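Local coordinates for PILD processed protein (Shewanella oneidensis, PDB 4D40) that probably serves as a pilin subunit of type IV pili, the thin surface filaments through which bacteria adhere, at residues 43-48 and 56-61; 8-13 and 70-75; 27-32 and 51-56. One frame throughout, in Å; residues are numbered along the deposited sequence.

Contact 1 of 3, residues 43-48 and 56-61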
loop_
_atom_site.group_PDB
_atom_site.type_symbol
_atom_site.label_atom_id
_atom_site.label_comp_id
_atom_site.label_asym_id
_atom_site.label_seq_id
_atom_site.Cartn_x
_atom_site.Cartn_y
_atom_site.Cartn_z
ATOM N N SER A 43 -7.241 6.764 -0.249
ATOM C CA SER A 43 -7.659 6.052 0.945
ATOM C C SER A 43 -6.821 4.794 1.045
ATOM O O SER A 43 -6.782 4.004 0.106
ATOM C CB SER A 43 -9.147 5.716 0.882
ATOM O OG SER A 43 -9.911 6.895 0.750
ATOM N N PHE A 44 -6.144 4.622 2.177
ATOM C CA PHE A 44 -5.225 3.496 2.354
ATOM C C PHE A 44 -5.828 2.403 3.230
ATOM O O PHE A 44 -6.527 2.694 4.204
ATOM C CB PHE A 44 -3.912 3.977 2.967
ATOM C CG PHE A 44 -3.184 4.981 2.126
ATOM C CD1 PHE A 44 -2.287 4.573 1.150
ATOM C CD2 PHE A 44 -3.394 6.338 2.307
ATOM C CE1 PHE A 44 -1.612 5.501 0.376
ATOM C CE2 PHE A 44 -2.721 7.264 1.541
ATOM C CZ PHE A 44 -1.831 6.843 0.568
ATOM N N SER A 45 -5.554 1.148 2.881
ATOM C CA SER A 45 -6.046 0.022 3.655
ATOM C C SER A 45 -4.981 -1.058 3.789
ATOM O O SER A 45 -4.121 -1.203 2.925
ATOM C CB SER A 45 -7.307 -0.570 3.010
ATOM O OG SER A 45 -7.033 -1.092 1.714
ATOM N N TYR A 46 -5.057 -1.785 4.898
ATOM C CA TYR A 46 -4.212 -2.940 5.175
ATOM C C TYR A 46 -5.106 -4.144 5.414
ATOM O O TYR A 46 -5.981 -4.102 6.287
ATOM C CB TYR A 46 -3.336 -2.681 6.397
ATOM C CG TYR A 46 -2.700 -3.916 6.994
ATOM C CD1 TYR A 46 -1.649 -4.539 6.357
ATOM C CD2 TYR A 46 -3.133 -4.436 8.213
ATOM C CE1 TYR A 46 -1.042 -5.665 6.903
ATOM C CE2 TYR A 46 -2.522 -5.563 8.775
ATOM C CZ TYR A 46 -1.477 -6.165 8.101
ATOM O OH TYR A 46 -0.856 -7.281 8.627
ATOM N N THR A 47 -4.892 -5.201 4.634
ATOM C CA THR A 47 -5.666 -6.439 4.745
ATOM C C THR A 47 -4.733 -7.629 4.913
ATOM O O THR A 47 -4.143 -8.097 3.937
ATOM C CB THR A 47 -6.551 -6.668 3.503
ATOM O OG1 THR A 47 -7.370 -5.514 3.283
ATOM C CG2 THR A 47 -7.453 -7.873 3.688
ATOM N N PRO A 48 -4.591 -8.119 6.152
ATOM C CA PRO A 48 -3.808 -9.341 6.336
ATOM C C PRO A 48 -4.566 -10.555 5.841
ATOM O O PRO A 48 -5.793 -10.532 5.746
ATOM C CB PRO A 48 -3.606 -9.404 7.849
ATOM C CG PRO A 48 -4.808 -8.732 8.406
ATOM C CD PRO A 48 -5.178 -7.649 7.423
ATOM N N SER A 56 -2.160 -7.437 1.984
ATOM C CA SER A 56 -2.292 -6.519 0.868
ATOM C C SER A 56 -2.462 -5.107 1.398
ATOM O O SER A 56 -3.365 -4.845 2.197
ATOM C CB SER A 56 -3.484 -6.884 -0.009
ATOM O OG SER A 56 -3.703 -5.877 -0.985
ATOM N N LEU A 57 -1.582 -4.216 0.954
ATOM C CA LEU A 57 -1.724 -2.783 1.199
ATOM C C LEU A 57 -2.297 -2.158 -0.057
ATOM O O LEU A 57 -1.821 -2.449 -1.157
ATOM C CB LEU A 57 -0.377 -2.139 1.538
ATOM C CG LEU A 57 0.165 -2.356 2.946
ATOM C CD1 LEU A 57 1.652 -1.996 3.006
ATOM C CD2 LEU A 57 -0.630 -1.527 3.942
ATOM N N LYS A 58 -3.316 -1.309 0.082
ATOM C CA LYS A 58 -3.876 -0.650 -1.088
ATOM C C LYS A 58 -4.001 0.843 -0.887
ATOM O O LYS A 58 -4.209 1.322 0.228
ATOM C CB LYS A 58 -5.252 -1.210 -1.445
ATOM C CG LYS A 58 -5.244 -2.686 -1.796
ATOM C CD LYS A 58 -6.603 -3.127 -2.300
ATOM C CE LYS A 58 -6.517 -4.453 -3.022
ATOM N NZ LYS A 58 -6.197 -5.538 -2.068
ATOM N N ALA A 59 -3.878 1.554 -2.001
ATOM C CA ALA A 59 -4.148 2.982 -2.070
ATOM C C ALA A 59 -5.201 3.211 -3.139
ATOM O O ALA A 59 -4.933 3.045 -4.330
ATOM C CB ALA A 59 -2.886 3.754 -2.384
ATOM N N VAL A 60 -6.402 3.578 -2.703
ATOM C CA VAL A 60 -7.533 3.766 -3.605
ATOM C C VAL A 60 -7.739 5.243 -3.866
ATOM O O VAL A 60 -8.047 5.986 -2.938
ATOM C CB VAL A 60 -8.829 3.167 -3.021
ATOM C CG1 VAL A 60 -10.011 3.411 -3.961
ATOM C CG2 VAL A 60 -8.655 1.682 -2.755
ATOM N N PRO A 61 -7.588 5.674 -5.127
ATOM C CA PRO A 61 -7.794 7.103 -5.390
ATOM C C PRO A 61 -9.225 7.554 -5.132
ATOM O O PRO A 61 -10.167 6.798 -5.352
ATOM C CB PRO A 61 -7.434 7.240 -6.873
ATOM C CG PRO A 61 -7.655 5.886 -7.447
ATOM C CD PRO A 61 -7.271 4.928 -6.360
HETATM O O HOH W 1 -10.621 6.469 -2.038
HETATM O O HOH W 2 -5.968 -3.667 1.727
#

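Contact 2 of 3, residues 8-13 and 70-75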
loop_
_atom_site.group_PDB
_atom_site.type_symbol
_atom_site.label_atom_id
_atom_site.label_comp_id
_atom_site.label_asym_id
_atom_site.label_seq_id
_atom_site.Cartn_x
_atom_site.Cartn_y
_atom_site.Cartn_z
ATOM N N ASP A 8 3.702 9.758 -4.315
ATOM C CA ASP A 8 3.614 9.968 -2.869
ATOM C C ASP A 8 2.908 8.799 -2.191
ATOM O O ASP A 8 3.339 8.314 -1.146
ATOM C CB ASP A 8 2.861 11.259 -2.538
ATOM C CG ASP A 8 3.676 12.507 -2.809
ATOM O OD1 ASP A 8 4.916 12.412 -2.952
ATOM O OD2 ASP A 8 3.061 13.591 -2.870
ATOM N N ALA A 9 1.801 8.366 -2.781
ATOM C CA ALA A 9 1.046 7.238 -2.246
ATOM C C ALA A 9 1.881 5.965 -2.278
ATOM O O ALA A 9 1.874 5.179 -1.327
ATOM C CB ALA A 9 -0.248 7.052 -3.030
ATOM N N GLN A 10 2.610 5.770 -3.372
ATOM C CA GLN A 10 3.491 4.617 -3.503
ATOM C C GLN A 10 4.543 4.619 -2.403
ATOM O O GLN A 10 4.811 3.585 -1.790
ATOM C CB GLN A 10 4.160 4.601 -4.878
ATOM C CG GLN A 10 3.221 4.188 -5.996
ATOM C CD GLN A 10 3.814 4.346 -7.379
ATOM O OE1 GLN A 10 5.035 4.403 -7.555
ATOM N NE2 GLN A 10 2.944 4.416 -8.381
ATOM N N GLN A 11 5.127 5.783 -2.147
ATOM C CA GLN A 11 6.161 5.899 -1.126
ATOM C C GLN A 11 5.611 5.537 0.243
ATOM O O GLN A 11 6.311 4.952 1.061
ATOM C CB GLN A 11 6.733 7.313 -1.103
ATOM C CG GLN A 11 7.636 7.628 -2.277
ATOM C CD GLN A 11 8.129 9.064 -2.257
ATOM O OE1 GLN A 11 7.358 9.999 -2.468
ATOM N NE2 GLN A 11 9.416 9.242 -1.993
ATOM N N TYR A 12 4.343 5.862 0.475
ATOM C CA TYR A 12 3.723 5.608 1.767
ATOM C C TYR A 12 3.394 4.134 1.918
ATOM O O TYR A 12 3.498 3.588 3.015
ATOM C CB TYR A 12 2.464 6.453 1.933
ATOM C CG TYR A 12 1.798 6.309 3.280
ATOM C CD1 TYR A 12 2.478 6.616 4.443
ATOM C CD2 TYR A 12 0.480 5.885 3.386
ATOM C CE1 TYR A 12 1.876 6.495 5.677
ATOM C CE2 TYR A 12 -0.131 5.765 4.619
ATOM C CZ TYR A 12 0.573 6.073 5.761
ATOM O OH TYR A 12 -0.026 5.962 6.994
ATOM N N LEU A 13 2.987 3.497 0.824
ATOM C CA LEU A 13 2.762 2.051 0.835
ATOM C C LEU A 13 4.065 1.344 1.171
ATOM O O LEU A 13 4.065 0.355 1.905
ATOM C CB LEU A 13 2.223 1.560 -0.506
ATOM C CG LEU A 13 0.811 2.044 -0.863
ATOM C CD1 LEU A 13 0.462 1.652 -2.283
ATOM C CD2 LEU A 13 -0.198 1.474 0.094
ATOM N N GLY A 70 -5.218 4.129 -11.276
ATOM C CA GLY A 70 -6.284 3.701 -10.392
ATOM C C GLY A 70 -5.781 3.249 -9.040
ATOM O O GLY A 70 -4.910 3.878 -8.435
ATOM N N THR A 71 -6.321 2.135 -8.566
ATOM C CA THR A 71 -5.927 1.602 -7.271
ATOM C C THR A 71 -4.555 0.959 -7.335
ATOM O O THR A 71 -4.275 0.143 -8.219
ATOM C CB THR A 71 -6.948 0.576 -6.761
ATOM O OG1 THR A 71 -8.212 1.226 -6.585
ATOM C CG2 THR A 71 -6.495 -0.028 -5.429
ATOM N N LEU A 72 -3.712 1.331 -6.379
ATOM C CA LEU A 72 -2.361 0.805 -6.269
ATOM C C LEU A 72 -2.324 -0.213 -5.150
ATOM O O LEU A 72 -2.933 -0.002 -4.110
ATOM C CB LEU A 72 -1.367 1.920 -5.976
ATOM C CG LEU A 72 -1.504 3.182 -6.815
ATOM C CD1 LEU A 72 -0.715 4.304 -6.165
ATOM C CD2 LEU A 72 -1.043 2.943 -8.236
ATOM N N SER A 73 -1.617 -1.317 -5.344
ATOM C CA SER A 73 -1.450 -2.251 -4.243
ATOM C C SER A 73 -0.039 -2.798 -4.181
ATOM O O SER A 73 0.699 -2.790 -5.167
ATOM C CB SER A 73 -2.444 -3.406 -4.343
ATOM O OG SER A 73 -2.139 -4.255 -5.427
ATOM N N LEU A 74 0.295 -3.274 -2.989
ATOM C CA LEU A 74 1.608 -3.813 -2.659
ATOM C C LEU A 74 1.400 -4.938 -1.652
ATOM O O LEU A 74 0.764 -4.719 -0.624
ATOM C CB LEU A 74 2.498 -2.713 -2.083
ATOM C CG LEU A 74 3.855 -3.117 -1.505
ATOM C CD1 LEU A 74 4.650 -3.865 -2.543
ATOM C CD2 LEU A 74 4.615 -1.884 -1.030
ATOM N N ASP A 75 1.915 -6.136 -1.936
ATOM C CA ASP A 75 1.728 -7.269 -1.021
ATOM C C ASP A 75 3.014 -7.670 -0.296
ATOM O O ASP A 75 4.065 -7.038 -0.445
ATOM C CB ASP A 75 1.131 -8.486 -1.757
ATOM C CG ASP A 75 2.103 -9.167 -2.714
ATOM O OD1 ASP A 75 3.308 -8.855 -2.724
ATOM O OD2 ASP A 75 1.634 -10.054 -3.458
#

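Contact 3 of 3, residues 27-32 and 51-56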
loop_
_atom_site.group_PDB
_atom_site.type_symbol
_atom_site.label_atom_id
_atom_site.label_comp_id
_atom_site.label_asym_id
_atom_site.label_seq_id
_atom_site.Cartn_x
_atom_site.Cartn_y
_atom_site.Cartn_z
ATOM N N ASN A 27 7.695 -11.174 15.444
ATOM C CA ASN A 27 6.564 -12.010 15.848
ATOM C C ASN A 27 6.356 -13.263 15.004
ATOM O O ASN A 27 5.717 -14.214 15.455
ATOM C CB ASN A 27 5.284 -11.176 15.818
ATOM C CG ASN A 27 5.320 -10.022 16.795
ATOM O OD1 ASN A 27 5.400 -8.854 16.399
ATOM N ND2 ASN A 27 5.255 -10.336 18.078
ATOM N N GLY A 28 6.882 -13.262 13.784
ATOM C CA GLY A 28 6.740 -14.400 12.893
ATOM C C GLY A 28 5.453 -14.385 12.098
ATOM O O GLY A 28 5.185 -15.314 11.334
ATOM N N LEU A 29 4.676 -13.319 12.283
ATOM C CA LEU A 29 3.371 -13.141 11.650
ATOM C C LEU A 29 3.135 -11.660 11.387
ATOM O O LEU A 29 3.732 -10.813 12.042
ATOM C CB LEU A 29 2.250 -13.680 12.537
ATOM C CG LEU A 29 2.123 -15.187 12.735
ATOM C CD1 LEU A 29 1.054 -15.466 13.774
ATOM C CD2 LEU A 29 1.801 -15.887 11.422
ATOM N N TYR A 30 2.260 -11.343 10.441
ATOM C CA TYR A 30 1.849 -9.953 10.250
ATOM C C TYR A 30 0.772 -9.602 11.271
ATOM O O TYR A 30 0.095 -10.488 11.785
ATOM C CB TYR A 30 1.357 -9.723 8.821
ATOM C CG TYR A 30 2.463 -9.830 7.806
ATOM C CD1 TYR A 30 3.484 -8.884 7.763
ATOM C CD2 TYR A 30 2.501 -10.880 6.897
ATOM C CE1 TYR A 30 4.506 -8.978 6.836
ATOM C CE2 TYR A 30 3.522 -10.981 5.968
ATOM C CZ TYR A 30 4.523 -10.032 5.947
ATOM O OH TYR A 30 5.536 -10.137 5.021
ATOM N N PRO A 31 0.616 -8.301 11.578
ATOM C CA PRO A 31 -0.348 -7.867 12.595
ATOM C C PRO A 31 -1.797 -7.897 12.130
ATOM O O PRO A 31 -2.065 -7.881 10.931
ATOM C CB PRO A 31 0.079 -6.428 12.886
ATOM C CG PRO A 31 0.729 -5.975 11.629
ATOM C CD PRO A 31 1.445 -7.182 11.099
ATOM N N ALA A 32 -2.712 -7.910 13.090
ATOM C CA ALA A 32 -4.139 -7.929 12.796
ATOM C C ALA A 32 -4.586 -6.638 12.118
ATOM O O ALA A 32 -5.551 -6.639 11.350
ATOM C CB ALA A 32 -4.931 -8.150 14.066
ATOM N N ASP A 51 -4.377 -16.307 7.806
ATOM C CA ASP A 51 -3.322 -16.981 8.562
ATOM C C ASP A 51 -2.167 -16.040 8.927
ATOM O O ASP A 51 -1.195 -16.467 9.562
ATOM C CB ASP A 51 -2.796 -18.217 7.801
ATOM C CG ASP A 51 -2.025 -17.880 6.517
ATOM O OD1 ASP A 51 -1.777 -16.699 6.207
ATOM O OD2 ASP A 51 -1.636 -18.847 5.819
ATOM N N LYS A 52 -2.290 -14.771 8.531
ATOM C CA LYS A 52 -1.360 -13.710 8.919
ATOM C C LYS A 52 0.051 -13.901 8.347
ATOM O O LYS A 52 0.995 -13.253 8.801
ATOM C CB LYS A 52 -1.280 -13.599 10.449
ATOM C CG LYS A 52 -2.627 -13.399 11.156
ATOM C CD LYS A 52 -3.166 -11.991 10.980
ATOM C CE LYS A 52 -4.616 -11.881 11.449
ATOM N NZ LYS A 52 -5.574 -12.467 10.469
ATOM N N PHE A 53 0.195 -14.770 7.347
ATOM C CA PHE A 53 1.479 -14.930 6.659
ATOM C C PHE A 53 1.595 -14.066 5.401
ATOM O O PHE A 53 2.665 -14.011 4.781
ATOM C CB PHE A 53 1.708 -16.400 6.298
ATOM C CG PHE A 53 2.144 -17.246 7.461
ATOM C CD1 PHE A 53 3.369 -17.030 8.069
ATOM C CD2 PHE A 53 1.335 -18.266 7.939
ATOM C CE1 PHE A 53 3.777 -17.815 9.140
ATOM C CE2 PHE A 53 1.736 -19.051 9.010
ATOM C CZ PHE A 53 2.962 -18.828 9.605
ATOM N N GLY A 54 0.506 -13.393 5.034
ATOM C CA GLY A 54 0.502 -12.473 3.909
ATOM C C GLY A 54 -0.279 -11.209 4.208
ATOM O O GLY A 54 -0.920 -11.108 5.253
ATOM N N PHE A 55 -0.222 -10.242 3.295
ATOM C CA PHE A 55 -1.062 -9.050 3.387
ATOM C C PHE A 55 -1.199 -8.352 2.045
ATOM O O PHE A 55 -0.445 -8.611 1.110
ATOM C CB PHE A 55 -0.500 -8.050 4.411
ATOM C CG PHE A 55 0.781 -7.381 3.979
ATOM C CD1 PHE A 55 0.770 -6.316 3.096
ATOM C CD2 PHE A 55 2.006 -7.817 4.471
ATOM C CE1 PHE A 55 1.939 -5.702 2.705
ATOM C CE2 PHE A 55 3.172 -7.207 4.087
ATOM C CZ PHE A 55 3.140 -6.142 3.198
ATOM N N SER A 56 -2.160 -7.437 1.984
ATOM C CA SER A 56 -2.292 -6.519 0.868
ATOM C C SER A 56 -2.462 -5.107 1.398
ATOM O O SER A 56 -3.365 -4.845 2.197
ATOM C CB SER A 56 -3.484 -6.884 -0.009
ATOM O OG SER A 56 -3.703 -5.877 -0.985
#

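Contact 1 of 3, residues 43-48 and 56-61
Six backbone hydrogen bonds, in three reciprocal pairs, join strand 43-48 to strand 56-61 as a beta hairpin of the antiparallel sheet in this type IV pilin. The straightest runs from Val-60 N to Ser-43 O, 2.9 Å at 180°, with the donor in the carbonyl plane; the return bond from Ser-43 N meets Val-60 O from above its plane. Ser-45 with Lys-58 and Thr-47 with Ser-56 continue the ladder, and Phe-44/Ala-59 and Tyr-46/Leu-57 are the non-hydrogen-bonded pairs between. On the face carrying the hydroxyls, a water sits 2.8 Å from both Ser-45 OG and Thr-47 OG1. It also donates to Ser-56 O, so that this carbonyl accepts from the water and from Thr-47 N. A second water likewise ties Ser-43 OG to Val-60 O. Ser-45 OG takes the crowded position between backbone N and carbonyl carbon (chi1 63°), 3.6 Å from Lys-58 CB. The lysine runs out extended and then bends at its last torsion (chi4 68°), bringing NZ to Ser-56 OG of its own strand, 2.7 Å away.

The opposite face turns to helix 2-27, where Phe-44 meets Tyr-12 edge-to-face and Leu-57 touches Ser-16 and Leu-20. Tyr-46 sends its OH off to a hydrogen bond with Pro-31 O. Leu-57 CD2 lies at the edge of the Tyr-46 ring, near its plane, 4.0 Å from Tyr-46 CD1. Farther along, the Phe-44 ring comes obliquely against the methyl of its cross-strand partner, with CE1 3.5 Å from Ala-59 CB.

Contact 2 of 3, residues 8-13 and 70-75
Ala-9 O is gripped twice within helix 2-27: Leu-13 N donates to it at 2.9 Å, and Tyr-12 N adds a weak bond at 3.1 Å while also donating to Asp-8 O. Asp-8 O and Ala-9 O thus find their donors inside the helix, and the side-chain atoms that segment 8-13 turns to residues 70-75 are carbons. The one polar side chain at this interface, Gln-10, is buried but held at both ends of its amide by the C-terminal tail, NE2 bonding to Cys-86 O and OE1 to Ser-88 N. These two bonds fix the amide's rotation, and the CG methylene faces Leu-72.

Leu-72 and Leu-13 share most of the meeting. The CD1 methyl of Leu-72 enters between two residues of the helix, 3.9 Å from Gln-10 CG and 4.2 Å from Ala-9 CB, its side chain crossing the glutamine at about a right angle. One turn on, Leu-13 CD1 lies 4.1 Å from Leu-72 CB, the two leucines again crossing nearly square. Leu-74 has CG anti to the backbone N (chi1 172°), which sends CD2 toward the helix backbone, 3.7 Å from Leu-13 O. Leu-57 of the adjoining strand and Phe-44 of the strand beyond it also touch Leu-13, and Trp-87 packs on it from the tail.

Strand 72-75 runs almost along the helix, their axes 9.2 Å apart at the closest and inclined by 19°. Cys-69, just before the strand, is disulfide-bonded to Cys-86, whose carbonyl holds Gln-10. A helix laid along the inner face of an antiparallel sheet, with a disulfide-bonded C-terminal region beside it, is the hallmark of the type IV pilin globular domain.

Contact 3 of 3, residues 27-32 and 51-56
Tyr-30 lays one ring face over the edge of Phe-55, whose CD2 stands 3.5 Å above the centre of the tyrosine ring. The pair is T-shaped, with planes at 84° and centroids 4.8 Å apart. Phe-55 reaches this place with CG in the crowded position between backbone N and carbonyl carbon (chi1 70°). At the rim of the Tyr-30 ring, near its plane, lie Gly-54 N and Phe-53 O, the latter 3.4 Å from Tyr-30 CE2; the OH bonds to Glu-21 of helix 2-27. The tyrosine backbone is held too, Tyr-30 N donating almost straight (173°) to Lys-52 O at 2.8 Å. This joins the alpha-beta loop of the pilin fold to the turn of the hairpin, where Asp-51 OD1, also bonded to Thr-49 OG1, accepts from Phe-53 N in an Asx turn. An alanine in place of Tyr-30 would remove the ring and its hydroxyl, and would probably loosen the loop from both Phe-55 and Glu-21. Lys-52, bent at chi2 and chi4, passes CB, CG and CD by Tyr-30 O, its NZ bonding to Thr-49 O. Leu-29 CD2 makes a CH-pi contact over the Phe-53 ring, 3.7 Å from its centroid.

Overall arrangement
All three contacts involve one antiparallel sheet, in the order 42-48, 55-61, 72-75, 80-81, and helix 2-27 lies along one of its faces. Contact 1 pairs the first two strands and contact 2 seats the third on the helix; the centres of contacts 1 and 2 are about 8 Å apart. Strands 55-61 and 72-75 join these two by backbone bonds from Ala-59 N to Leu-72 O and Leu-57 N to Leu-74 O. Contact 3 lies at the far end, about 15 Å from contact 1 between centres, and shares Ser-56 with it. Along the chain contact 2 encloses both others, whose segments alternate, so that helix, loop and hairpin are tied into one compact pilin domain.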